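Local coordinates for protein Phospholipase/Carboxylesterase (Haliangium ochraceum, PDB 4Q82) that probably hydrolyses carboxylic esters, as a phospholipase/carboxylesterase-type enzyme built on an alpha/beta-hydrolase-like fold, at residues A206-G212 with R240-T246. Residues are numbered along the deposited sequence; the frame is centred on the assembly and turned at random.
Sequences AQVPIWG and RADQQLT
I210, W211 and G212 run nearly parallel beside Q243, Q244 and L245 as the last two strands of the sheet, 210-215 and 243-248, joined through helix 224-235 in a beta-alpha-beta crossover; the strand order fits an alpha/beta-hydrolase fold. The strand axes approach to 4.7 Å. Three backbone bonds hold the register: Q244 N to I210 O, G212 N to Q244 O and T246 N to G212 O, each 2.9 Å.

Ahead of the regular pairing, the side chain of Q243 supplies much of the bonding. Its amide suits this place because it can both give and accept. NE2 donates to V208 O at 2.8 Å, the carbonyl oxygen lying near the amide plane, and more weakly to A206 O, whereas OE1 accepts from I210 N at 3.3 Å, with that donor above the plane of the side-chain C=O; I210 N is shared weakly with D242 O. A bend at chi2 (-65°) folds the chain back to the neighbouring backbone, and M230 and L233 of the crossover helix pack against it. A206 O also receives A241 N. The small methyl of A241 points at the 206-212 segment and packs on the ring of P209, CB to CG 3.6 Å.

On the other face of the sheet W211 and Q244 stack. Q244 CB sits over the five-membered ring in a CH-pi contact, and the extended chain carries its amide across the six-membered ring, the planes 27° apart. W271 of helix 268-273 meets the indole edge-to-face. With CG anti to the backbone N (chi1 -168°), the indole lies alongside the neighbouring strand, its face on Q244 and its polar edge at T246, where a threonine hydroxyl can engage it: W211 NE1 donates to T246 OG1 at 2.8 Å, the oxygen lying in the ring plane.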
loop_
_atom_site.group_PDB
_atom_site.type_symbol
_atom_site.label_atom_id
_atom_site.label_comp_id
_atom_site.label_asym_id
_atom_site.label_seq_id
_atom_site.Cartn_x
_atom_site.Cartn_y
_atom_site.Cartn_z
ATOM N N ALA A 206 13.237 1.557 11.915
ATOM C CA ALA A 206 14.102 1.574 10.728
ATOM C C ALA A 206 14.448 0.163 10.231
ATOM O O ALA A 206 15.118 -0.003 9.202
ATOM C CB ALA A 206 15.372 2.364 11.010
ATOM N N GLN A 207 13.976 -0.853 10.944
ATOM C CA GLN A 207 14.150 -2.222 10.482
ATOM C C GLN A 207 13.154 -2.604 9.378
ATOM O O GLN A 207 13.317 -3.619 8.707
ATOM C CB GLN A 207 14.042 -3.186 11.661
ATOM C CG GLN A 207 15.219 -3.068 12.635
ATOM C CD GLN A 207 16.560 -3.331 11.970
ATOM O OE1 GLN A 207 17.464 -2.486 11.998
ATOM N NE2 GLN A 207 16.707 -4.517 11.391
ATOM N N VAL A 208 12.133 -1.778 9.184
ATOM C CA VAL A 208 11.199 -1.949 8.073
ATOM C C VAL A 208 11.543 -0.977 6.944
ATOM O O VAL A 208 11.627 0.218 7.181
ATOM C CB VAL A 208 9.751 -1.680 8.527
ATOM C CG1 VAL A 208 8.794 -1.810 7.368
ATOM C CG2 VAL A 208 9.368 -2.635 9.647
ATOM N N PRO A 209 11.744 -1.480 5.716
ATOM C CA PRO A 209 12.062 -0.565 4.616
ATOM C C PRO A 209 10.837 0.262 4.261
ATOM O O PRO A 209 9.764 -0.317 4.050
ATOM C CB PRO A 209 12.453 -1.500 3.451
ATOM C CG PRO A 209 12.628 -2.863 4.061
ATOM C CD PRO A 209 11.767 -2.894 5.300
ATOM N N ILE A 210 10.981 1.586 4.243
ATOM C CA ILE A 210 9.870 2.467 3.914
ATOM C C ILE A 210 10.293 3.532 2.894
ATOM O O ILE A 210 11.390 4.103 2.986
ATOM C CB ILE A 210 9.302 3.173 5.180
ATOM C CG1 ILE A 210 8.941 2.138 6.252
ATOM C CG2 ILE A 210 8.079 4.042 4.771
ATOM C CD1 ILE A 210 8.508 2.755 7.613
ATOM N N TRP A 211 9.436 3.768 1.903
ATOM C CA TRP A 211 9.604 4.904 1.006
ATOM C C TRP A 211 8.406 5.817 1.215
ATOM O O TRP A 211 7.262 5.453 0.903
ATOM C CB TRP A 211 9.705 4.442 -0.449
ATOM C CG TRP A 211 10.160 5.494 -1.429
ATOM C CD1 TRP A 211 10.221 6.845 -1.233
ATOM C CD2 TRP A 211 10.611 5.251 -2.764
ATOM N NE1 TRP A 211 10.689 7.464 -2.392
ATOM C CE2 TRP A 211 10.946 6.496 -3.333
ATOM C CE3 TRP A 211 10.773 4.087 -3.533
ATOM C CZ2 TRP A 211 11.433 6.615 -4.646
ATOM C CZ3 TRP A 211 11.250 4.198 -4.838
ATOM C CH2 TRP A 211 11.580 5.456 -5.382
ATOM N N GLY A 212 8.660 6.997 1.779
ATOM C CA GLY A 212 7.596 7.951 2.049
ATOM C C GLY A 212 7.593 9.043 0.993
ATOM O O GLY A 212 8.666 9.481 0.529
ATOM N N ARG A 240 20.463 -1.116 9.027
ATOM C CA ARG A 240 19.041 -0.806 9.031
ATOM C C ARG A 240 18.502 -1.062 7.633
ATOM O O ARG A 240 19.273 -1.185 6.680
ATOM C CB ARG A 240 18.781 0.643 9.455
ATOM C CG ARG A 240 19.356 1.689 8.500
ATOM C CD ARG A 240 18.464 2.936 8.432
ATOM N NE ARG A 240 19.126 4.088 7.803
ATOM C CZ ARG A 240 19.237 4.263 6.490
ATOM N NH1 ARG A 240 18.755 3.358 5.643
ATOM N NH2 ARG A 240 19.830 5.348 6.020
ATOM N N ALA A 241 17.187 -1.163 7.514
ATOM C CA ALA A 241 16.564 -1.320 6.207
ATOM C C ALA A 241 16.748 -0.052 5.377
ATOM O O ALA A 241 17.030 1.017 5.932
ATOM C CB ALA A 241 15.076 -1.632 6.369
ATOM N N ASP A 242 16.606 -0.183 4.060
ATOM C CA ASP A 242 16.597 0.961 3.158
ATOM C C ASP A 242 15.490 1.928 3.567
ATOM O O ASP A 242 14.407 1.502 3.962
ATOM C CB ASP A 242 16.385 0.516 1.705
ATOM C CG ASP A 242 17.502 -0.386 1.187
ATOM O OD1 ASP A 242 18.620 -0.378 1.744
ATOM O OD2 ASP A 242 17.255 -1.102 0.196
ATOM N N GLN A 243 15.762 3.224 3.474
ATOM C CA GLN A 243 14.772 4.245 3.804
ATOM C C GLN A 243 14.834 5.324 2.719
ATOM O O GLN A 243 15.926 5.778 2.362
ATOM C CB GLN A 243 15.058 4.839 5.201
ATOM C CG GLN A 243 15.126 3.813 6.331
ATOM C CD GLN A 243 13.796 3.119 6.566
ATOM O OE1 GLN A 243 12.744 3.602 6.140
ATOM N NE2 GLN A 243 13.834 1.979 7.238
ATOM N N GLN A 244 13.692 5.717 2.162
ATOM C CA GLN A 244 13.705 6.742 1.117
ATOM C C GLN A 244 12.631 7.779 1.327
ATOM O O GLN A 244 11.534 7.488 1.822
ATOM C CB GLN A 244 13.519 6.137 -0.271
ATOM C CG GLN A 244 14.745 5.446 -0.840
ATOM C CD GLN A 244 14.628 5.366 -2.352
ATOM O OE1 GLN A 244 14.883 6.349 -3.057
ATOM N NE2 GLN A 244 14.172 4.224 -2.852
ATOM N N LEU A 245 12.947 9.009 0.950
ATOM C CA LEU A 245 11.975 10.103 1.113
ATOM C C LEU A 245 11.891 10.881 -0.201
ATOM O O LEU A 245 12.932 11.279 -0.764
ATOM C CB LEU A 245 12.408 11.040 2.251
ATOM C CG LEU A 245 11.683 12.387 2.303
ATOM C CD1 LEU A 245 10.191 12.193 2.666
ATOM C CD2 LEU A 245 12.329 13.368 3.312
ATOM N N THR A 246 10.678 11.132 -0.672
ATOM C CA THR A 246 10.496 11.909 -1.892
ATOM C C THR A 246 9.569 13.044 -1.573
ATOM O O THR A 246 8.464 12.810 -1.107
ATOM C CB THR A 246 9.907 11.056 -3.013
ATOM O OG1 THR A 246 10.901 10.112 -3.416
ATOM C CG2 THR A 246 9.521 11.927 -4.225
#